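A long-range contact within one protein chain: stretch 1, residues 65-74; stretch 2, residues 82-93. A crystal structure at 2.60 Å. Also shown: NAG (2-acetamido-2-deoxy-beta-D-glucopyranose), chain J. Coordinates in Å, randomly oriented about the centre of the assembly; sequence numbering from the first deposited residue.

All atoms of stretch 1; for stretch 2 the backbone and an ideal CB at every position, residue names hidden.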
ATOM      1  N   ARG A  65       5.039 -33.917   4.154  1.00 13.91           N
ATOM      2  CA  ARG A  65       3.808 -33.821   3.390  1.00 17.11           C
ATOM      3  C   ARG A  65       3.583 -32.418   2.824  1.00 16.72           C
ATOM      4  O   ARG A  65       3.080 -32.283   1.706  1.00 17.68           O
ATOM      5  CB  ARG A  65       2.635 -34.271   4.249  1.00 18.41           C
ATOM      6  CG  ARG A  65       1.344 -34.305   3.500  1.00 29.47           C
ATOM      7  CD  ARG A  65       0.786 -35.709   3.262  1.00 38.95           C
ATOM      8  NE  ARG A  65      -0.507 -35.646   2.573  1.00 45.59           N
ATOM      9  CZ  ARG A  65      -1.676 -35.452   3.184  1.00 51.10           C
ATOM     10  NH1 ARG A  65      -1.732 -35.294   4.503  1.00 51.09           N
ATOM     11  NH2 ARG A  65      -2.791 -35.405   2.472  1.00 50.90           N
ATOM     12  N   LYS A  66       3.975 -31.366   3.547  1.00 13.26           N
ATOM     13  CA  LYS A  66       4.057 -30.052   2.918  1.00 12.38           C
ATOM     14  C   LYS A  66       4.951 -30.075   1.685  1.00 12.26           C
ATOM     15  O   LYS A  66       4.656 -29.411   0.693  1.00 12.47           O
ATOM     16  CB  LYS A  66       4.578 -29.016   3.909  1.00 12.91           C
ATOM     17  CG  LYS A  66       3.559 -28.572   4.932  1.00 14.64           C
ATOM     18  CD  LYS A  66       3.889 -27.204   5.503  1.00 13.82           C
ATOM     19  CE  LYS A  66       5.178 -27.241   6.270  1.00 13.08           C
ATOM     20  NZ  LYS A  66       5.554 -25.953   6.892  1.00  9.94           N
ATOM     21  N   ARG A  67       6.067 -30.802   1.732  1.00 12.09           N
ATOM     22  CA  ARG A  67       6.952 -30.811   0.570  1.00 10.62           C
ATOM     23  C   ARG A  67       6.373 -31.570  -0.615  1.00 13.29           C
ATOM     24  O   ARG A  67       6.888 -31.430  -1.732  1.00 18.47           O
ATOM     25  CB  ARG A  67       8.317 -31.388   0.925  1.00  8.87           C
ATOM     26  CG  ARG A  67       9.093 -30.500   1.857  1.00 10.78           C
ATOM     27  CD  ARG A  67      10.345 -31.162   2.452  1.00  9.89           C
ATOM     28  NE  ARG A  67      11.330 -31.382   1.426  1.00  6.83           N
ATOM     29  CZ  ARG A  67      12.241 -30.504   1.054  1.00  7.45           C
ATOM     30  NH1 ARG A  67      12.315 -29.326   1.639  1.00  7.20           N
ATOM     31  NH2 ARG A  67      13.089 -30.817   0.095  1.00  7.84           N
ATOM     32  N   GLU A  68       5.334 -32.365  -0.421  1.00 14.82           N
ATOM     33  CA  GLU A  68       4.730 -32.995  -1.581  1.00 18.64           C
ATOM     34  C   GLU A  68       3.661 -32.134  -2.225  1.00 14.19           C
ATOM     35  O   GLU A  68       3.324 -32.359  -3.382  1.00 18.62           O
ATOM     36  CB  GLU A  68       4.121 -34.348  -1.212  1.00 19.72           C
ATOM     37  CG  GLU A  68       5.124 -35.469  -1.058  1.00 27.20           C
ATOM     38  CD  GLU A  68       4.500 -36.783  -0.596  1.00 47.16           C
ATOM     39  OE1 GLU A  68       3.775 -36.808   0.433  1.00 38.88           O
ATOM     40  OE2 GLU A  68       4.749 -37.800  -1.278  1.00 54.32           O
ATOM     41  N   LEU A  69       3.128 -31.161  -1.521  1.00 13.37           N
ATOM     42  CA  LEU A  69       1.970 -30.445  -1.999  1.00 14.51           C
ATOM     43  C   LEU A  69       2.225 -28.970  -2.242  1.00 13.30           C
ATOM     44  O   LEU A  69       1.398 -28.323  -2.889  1.00 12.58           O
ATOM     45  CB  LEU A  69       0.804 -30.606  -1.014  1.00 15.50           C
ATOM     46  CG  LEU A  69       0.482 -32.025  -0.558  1.00 16.88           C
ATOM     47  CD1 LEU A  69      -0.592 -32.036   0.497  1.00 20.34           C
ATOM     48  CD2 LEU A  69       0.017 -32.768  -1.718  1.00 13.93           C
ATOM     49  N   PHE A  70       3.335 -28.421  -1.751  1.00 11.96           N
ATOM     50  CA  PHE A  70       3.682 -27.019  -1.953  1.00 10.57           C
ATOM     51  C   PHE A  70       4.969 -26.963  -2.764  1.00  9.87           C
ATOM     52  O   PHE A  70       6.055 -27.172  -2.233  1.00  8.89           O
ATOM     53  CB  PHE A  70       3.796 -26.339  -0.622  1.00  9.71           C
ATOM     54  CG  PHE A  70       4.075 -24.889  -0.678  1.00  9.64           C
ATOM     55  CD1 PHE A  70       5.367 -24.408  -0.862  1.00  9.36           C
ATOM     56  CD2 PHE A  70       3.066 -23.987  -0.423  1.00 11.06           C
ATOM     57  CE1 PHE A  70       5.621 -23.040  -0.848  1.00  9.51           C
ATOM     58  CE2 PHE A  70       3.315 -22.632  -0.412  1.00  9.71           C
ATOM     59  CZ  PHE A  70       4.592 -22.158  -0.620  1.00  9.29           C
ATOM     60  N   LEU A  71       4.843 -26.676  -4.057  1.00 11.22           N
ATOM     61  CA  LEU A  71       5.905 -26.879  -5.031  1.00 10.60           C
ATOM     62  C   LEU A  71       6.356 -25.555  -5.608  1.00 10.55           C
ATOM     63  O   LEU A  71       5.629 -24.561  -5.589  1.00 16.93           O
ATOM     64  CB  LEU A  71       5.447 -27.807  -6.161  1.00  9.69           C
ATOM     65  CG  LEU A  71       4.793 -29.136  -5.730  1.00 10.61           C
ATOM     66  CD1 LEU A  71       4.277 -29.908  -6.893  1.00 12.36           C
ATOM     67  CD2 LEU A  71       5.763 -29.998  -5.034  1.00 10.09           C
ATOM     68  N   TYR A  72       7.580 -25.554  -6.114  1.00  8.41           N
ATOM     69  CA  TYR A  72       8.100 -24.397  -6.818  1.00  7.89           C
ATOM     70  C   TYR A  72       7.552 -24.404  -8.230  1.00  9.06           C
ATOM     71  O   TYR A  72       7.801 -25.347  -8.984  1.00 13.98           O
ATOM     72  CB  TYR A  72       9.620 -24.414  -6.856  1.00  7.42           C
ATOM     73  CG  TYR A  72      10.276 -24.331  -5.524  1.00  7.93           C
ATOM     74  CD1 TYR A  72      10.052 -23.254  -4.694  1.00  9.26           C
ATOM     75  CD2 TYR A  72      11.132 -25.320  -5.102  1.00  7.31           C
ATOM     76  CE1 TYR A  72      10.646 -23.182  -3.479  1.00  7.59           C
ATOM     77  CE2 TYR A  72      11.720 -25.251  -3.911  1.00  8.58           C
ATOM     78  CZ  TYR A  72      11.474 -24.182  -3.100  1.00  7.41           C
ATOM     79  OH  TYR A  72      12.078 -24.129  -1.888  1.00  9.03           O
ATOM     80  N   GLY A  73       6.838 -23.346  -8.601  1.00  9.56           N
ATOM     81  CA  GLY A  73       6.291 -23.227  -9.929  1.00  9.00           C
ATOM     82  C   GLY A  73       6.992 -22.157 -10.729  1.00 14.39           C
ATOM     83  O   GLY A  73       7.845 -21.434 -10.227  1.00 18.40           O
ATOM     84  N   PRO A  74       6.630 -22.015 -12.001  1.00 18.09           N
ATOM     85  CA  PRO A  74       7.260 -20.979 -12.817  1.00 12.33           C
ATOM     86  C   PRO A  74       7.005 -19.601 -12.239  1.00 12.54           C
ATOM     87  O   PRO A  74       6.027 -19.366 -11.530  1.00 11.15           O
ATOM     88  CB  PRO A  74       6.587 -21.141 -14.173  1.00 10.42           C
ATOM     89  CG  PRO A  74       6.017 -22.489 -14.140  1.00 10.93           C
ATOM     90  CD  PRO A  74       5.590 -22.725 -12.767  1.00 13.44           C
ATOM     91  N   UNK A  82      10.461 -18.155  -8.478  1.00  8.93           N
ATOM     92  CA  UNK A  82       9.431 -19.178  -8.510  1.00  9.37           C
ATOM     93  C   UNK A  82       8.213 -18.724  -7.711  1.00  9.00           C
ATOM     94  O   UNK A  82       8.338 -18.090  -6.668  1.00  8.07           O
ATOM     95  CB  UNK A  82       9.970 -20.502  -7.964  1.00  9.37           C
ATOM     96  N   UNK A  83       7.043 -19.047  -8.200  1.00 13.59           N
ATOM     97  CA  UNK A  83       5.782 -18.834  -7.511  1.00  9.35           C
ATOM     98  C   UNK A  83       5.216 -20.183  -7.100  1.00 14.51           C
ATOM     99  O   UNK A  83       5.366 -21.156  -7.834  1.00 11.83           O
ATOM    100  CB  UNK A  83       4.792 -18.069  -8.392  1.00  9.35           C
ATOM    101  N   UNK A  84       4.624 -20.293  -5.917  1.00  7.93           N
ATOM    102  CA  UNK A  84       4.219 -21.609  -5.422  1.00  8.80           C
ATOM    103  C   UNK A  84       3.098 -22.209  -6.227  1.00  9.70           C
ATOM    104  O   UNK A  84       2.121 -21.545  -6.560  1.00 16.36           O
ATOM    105  CB  UNK A  84       3.795 -21.517  -3.955  1.00  8.80           C
ATOM    106  N   UNK A  85       3.235 -23.491  -6.502  1.00 12.62           N
ATOM    107  CA  UNK A  85       2.166 -24.230  -7.140  1.00 11.85           C
ATOM    108  C   UNK A  85       1.950 -25.510  -6.352  1.00 12.69           C
ATOM    109  O   UNK A  85       2.402 -25.594  -5.213  1.00 12.08           O
ATOM    110  CB  UNK A  85       2.485 -24.524  -8.607  1.00 11.85           C
ATOM    111  N   UNK A  86       1.256 -26.502  -6.916  1.00 14.28           N
ATOM    112  CA  UNK A  86       0.849 -27.673  -6.165  1.00 12.27           C
ATOM    113  C   UNK A  86      -0.479 -27.463  -5.462  1.00 14.11           C
ATOM    114  O   UNK A  86      -1.008 -26.361  -5.378  1.00 20.88           O
ATOM    115  CB  UNK A  86       1.927 -28.044  -5.144  1.00 12.27           C
ATOM    116  N   UNK A  87      -1.041 -28.542  -4.936  1.00 15.83           N
ATOM    117  CA  UNK A  87      -2.329 -28.414  -4.262  1.00 17.08           C
ATOM    118  C   UNK A  87      -2.260 -27.451  -3.087  1.00 15.46           C
ATOM    119  O   UNK A  87      -3.154 -26.622  -2.893  1.00 17.14           O
ATOM    120  CB  UNK A  87      -2.812 -29.784  -3.782  1.00 17.08           C
ATOM    121  N   UNK A  88      -1.212 -27.553  -2.278  1.00 14.63           N
ATOM    122  CA  UNK A  88      -1.146 -26.696  -1.106  1.00 14.75           C
ATOM    123  C   UNK A  88      -0.740 -25.280  -1.485  1.00 13.34           C
ATOM    124  O   UNK A  88      -1.252 -24.315  -0.913  1.00 13.50           O
ATOM    125  CB  UNK A  88      -0.166 -27.270  -0.081  1.00 14.75           C
ATOM    126  N   UNK A  89       0.128 -25.133  -2.484  1.00 12.70           N
ATOM    127  CA  UNK A  89       0.535 -23.807  -2.898  1.00 11.60           C
ATOM    128  C   UNK A  89      -0.581 -23.064  -3.591  1.00 12.39           C
ATOM    129  O   UNK A  89      -0.690 -21.840  -3.493  1.00 11.08           O
ATOM    130  CB  UNK A  89       1.754 -23.891  -3.818  1.00 11.60           C
ATOM    131  N   UNK A  90      -1.432 -23.794  -4.290  1.00 17.41           N
ATOM    132  CA  UNK A  90      -2.609 -23.169  -4.854  1.00 14.65           C
ATOM    133  C   UNK A  90      -3.638 -22.853  -3.775  1.00 15.30           C
ATOM    134  O   UNK A  90      -4.286 -21.807  -3.830  1.00 20.92           O
ATOM    135  CB  UNK A  90      -3.224 -24.071  -5.926  1.00 14.65           C
ATOM    136  N   UNK A  91      -3.799 -23.722  -2.779  1.00 14.48           N
ATOM    137  CA  UNK A  91      -4.706 -23.377  -1.690  1.00 15.65           C
ATOM    138  C   UNK A  91      -4.259 -22.106  -0.985  1.00 15.71           C
ATOM    139  O   UNK A  91      -5.083 -21.241  -0.667  1.00 19.35           O
ATOM    140  CB  UNK A  91      -4.798 -24.529  -0.687  1.00 15.65           C
ATOM    141  N   UNK A  92      -2.955 -21.967  -0.748  1.00 15.57           N
ATOM    142  CA  UNK A  92      -2.427 -20.773  -0.102  1.00 10.89           C
ATOM    143  C   UNK A  92      -2.601 -19.565  -1.001  1.00 13.52           C
ATOM    144  O   UNK A  92      -2.992 -18.477  -0.543  1.00 13.61           O
ATOM    145  CB  UNK A  92      -0.952 -20.959   0.259  1.00 10.89           C
ATOM    146  N   UNK A  93      -2.331 -19.737  -2.294  1.00 10.56           N
ATOM    147  CA  UNK A  93      -2.507 -18.637  -3.223  1.00  9.71           C
ATOM    148  C   UNK A  93      -3.958 -18.166  -3.253  1.00 13.16           C
ATOM    149  O   UNK A  93      -4.228 -16.965  -3.249  1.00 15.71           O
ATOM    150  CB  UNK A  93      -2.055 -19.052  -4.625  1.00  9.71           C
TER
HETATM  151  C1  NAG J1006      -7.355 -27.281  -0.373  1.00 37.91           C
HETATM  152  C2  NAG J1006      -7.062 -28.459   0.550  1.00 45.43           C
HETATM  153  C3  NAG J1006      -8.154 -29.526   0.424  1.00 48.89           C
HETATM  154  C4  NAG J1006      -9.537 -28.909   0.621  1.00 55.79           C
HETATM  155  C5  NAG J1006      -9.716 -27.681  -0.274  1.00 58.32           C
HETATM  156  C6  NAG J1006     -10.991 -26.915   0.016  1.00 63.29           C
HETATM  157  C7  NAG J1006      -4.675 -28.803   1.084  1.00 32.19           C
HETATM  158  C8  NAG J1006      -4.888 -27.888   2.249  1.00 32.67           C
HETATM  159  N2  NAG J1006      -5.743 -29.031   0.303  1.00 37.85           N
HETATM  160  O3  NAG J1006      -7.925 -30.526   1.409  1.00 46.00           O
HETATM  161  O4  NAG J1006     -10.570 -29.847   0.328  1.00 52.17           O
HETATM  162  O5  NAG J1006      -8.632 -26.760  -0.082  1.00 49.77           O
HETATM  163  O6  NAG J1006     -10.895 -26.137   1.205  1.00 59.45           O
HETATM  164  O7  NAG J1006      -3.580 -29.316   0.855  1.00 32.14           O

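Position 82 lies beside the last residues of stretch 1, its CA-to-CB bond sideways and its CB 3.2 Å from Gly 73 O. That tight spot leaves room to extend along Tyr 72, so a flat or apolar side chain would suit. It is Phe 82, whose CD2 lies 4.0 Å from Tyr 72 CB; the two rings meet obliquely, centroids 5.8 Å apart.

At position 83 the backbone is extended, and its carbonyl O accepts from Gly 73 N at 2.7 Å. Little of stretch 1 lies ahead of the CB, so many residues would fit. The deposited Tyr 83 carries its ring away from stretch 1.

Position 84 needs no amide proton for strand pairing, and its phi of -68° is open to proline. Its CB sits 3.5 Å from Phe 70 CZ, which favours a compact apolar group. Pro 84 meets both conditions, and its CB lies 4.0 Å from the centroid of the Phe 70 ring in an off-centre CH-pi contact.

Position 85 forms the best antiparallel pair: its N donates to Leu 71 O (2.8 Å), and its O accepts from Leu 71 N (2.9 Å). Its CB points to the same face as that of Leu 71, over Gly 73, where a beta-branched or small apolar residue would suit. Thr 85 places CG2 3.6 Å from Gly 73 CA, space left by the absent side chain there.

At position 86, phi/psi of 87/169 would jam a CB against the preceding carbonyl, and that CB would fall 2.3 Å from Leu 69 O. Only glycine fits, and Gly 86 is found.

Position 87 points sideways toward open space, tolerating polar residues. Glu 87 uses OE2 to accept from NAG N2 at 3.0 Å.

Position 88 faces Leu 69, Phe 70 and the aliphatic part of Lys 66, calling for a medium or large apolar residue. Leu 88 packs CB 3.6 Å from Leu 69 CB; its N donates to Leu 69 O (2.8 Å).

At 89 a CB would clash with the carbonyl O of 85, at 2.3 Å, so glycine is expected. Gly 89 CA approaches Phe 70 CD2 to 3.5 Å.

Positions 90, 91 and 93 do not touch stretch 1: Asn 90, Asn 91, whose ND2 is bonded to NAG C1 (1.4 Å), and Ser 93. Position 92 points toward the Phe 70 ring and suits an apolar chain; Ile 92 brings CD1 3.7 Å from Phe 70 CE2.

Stretch 2 (82-93) FYPTGELGNNIS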
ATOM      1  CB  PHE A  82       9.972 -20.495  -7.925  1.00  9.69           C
ATOM      2  CG  PHE A  82      11.109 -21.124  -8.708  1.00 10.29           C
ATOM      3  CD1 PHE A  82      11.072 -21.215 -10.091  1.00  9.52           C
ATOM      4  CD2 PHE A  82      12.214 -21.662  -8.048  1.00  9.57           C
ATOM      5  CE1 PHE A  82      12.110 -21.817 -10.786  1.00  9.84           C
ATOM      6  CE2 PHE A  82      13.261 -22.253  -8.757  1.00  7.94           C
ATOM      7  CZ  PHE A  82      13.205 -22.325 -10.111  1.00  8.09           C
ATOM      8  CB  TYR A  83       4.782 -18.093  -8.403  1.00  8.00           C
ATOM      9  CG  TYR A  83       3.500 -17.723  -7.712  1.00 11.36           C
ATOM     10  CD1 TYR A  83       3.400 -16.554  -6.974  1.00  8.09           C
ATOM     11  CD2 TYR A  83       2.395 -18.536  -7.787  1.00  7.23           C
ATOM     12  CE1 TYR A  83       2.242 -16.225  -6.355  1.00  7.78           C
ATOM     13  CE2 TYR A  83       1.255 -18.209  -7.172  1.00  7.29           C
ATOM     14  CZ  TYR A  83       1.176 -17.062  -6.459  1.00  8.15           C
ATOM     15  OH  TYR A  83      -0.003 -16.751  -5.842  1.00  9.40           O
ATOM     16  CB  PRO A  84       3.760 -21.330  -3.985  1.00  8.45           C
ATOM     17  CG  PRO A  84       3.504 -19.957  -3.937  1.00  8.13           C
ATOM     18  CD  PRO A  84       4.466 -19.287  -4.864  1.00 10.59           C
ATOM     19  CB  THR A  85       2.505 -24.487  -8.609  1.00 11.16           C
ATOM     20  OG1 THR A  85       1.359 -25.014  -9.259  1.00 12.41           O
ATOM     21  CG2 THR A  85       3.670 -25.445  -8.738  1.00 10.32           C
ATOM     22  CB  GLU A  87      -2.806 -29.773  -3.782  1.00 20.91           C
ATOM     23  CG  GLU A  87      -4.176 -29.754  -3.170  1.00 25.86           C
ATOM     24  CD  GLU A  87      -4.539 -31.088  -2.605  1.00 30.56           C
ATOM     25  OE1 GLU A  87      -3.826 -32.067  -2.897  1.00 37.91           O
ATOM     26  OE2 GLU A  87      -5.524 -31.162  -1.857  1.00 34.81           O
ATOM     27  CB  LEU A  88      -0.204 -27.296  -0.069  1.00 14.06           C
ATOM     28  CG  LEU A  88       0.026 -26.517   1.224  1.00 14.75           C
ATOM     29  CD1 LEU A  88      -1.259 -26.226   1.899  1.00 12.94           C
ATOM     30  CD2 LEU A  88       0.959 -27.276   2.160  1.00 12.85           C
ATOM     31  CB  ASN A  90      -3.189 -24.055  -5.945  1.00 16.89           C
ATOM     32  CG  ASN A  90      -4.451 -23.486  -6.519  1.00 26.21           C
ATOM     33  OD1 ASN A  90      -5.547 -23.960  -6.208  1.00 25.07           O
ATOM     34  ND2 ASN A  90      -4.318 -22.437  -7.330  1.00 17.20           N
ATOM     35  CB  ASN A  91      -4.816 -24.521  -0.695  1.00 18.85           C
ATOM     36  CG  ASN A  91      -5.841 -25.550  -1.107  1.00 26.79           C
ATOM     37  OD1 ASN A  91      -6.140 -25.713  -2.284  1.00 24.71           O
ATOM     38  ND2 ASN A  91      -6.379 -26.256  -0.136  1.00 33.07           N
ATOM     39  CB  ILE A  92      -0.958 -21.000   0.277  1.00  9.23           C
ATOM     40  CG1 ILE A  92      -0.894 -21.887   1.487  1.00  9.86           C
ATOM     41  CG2 ILE A  92      -0.296 -19.740   0.620  1.00  9.15           C
ATOM     42  CD1 ILE A  92       0.461 -22.244   1.833  1.00 13.53           C
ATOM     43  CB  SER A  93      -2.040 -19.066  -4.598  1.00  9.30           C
ATOM     44  OG  SER A  93      -1.802 -17.936  -5.392  1.00 16.24           O
TER
HETATM   45  O   HOH W   1       4.086 -20.947 -10.315  1.00 18.81           O
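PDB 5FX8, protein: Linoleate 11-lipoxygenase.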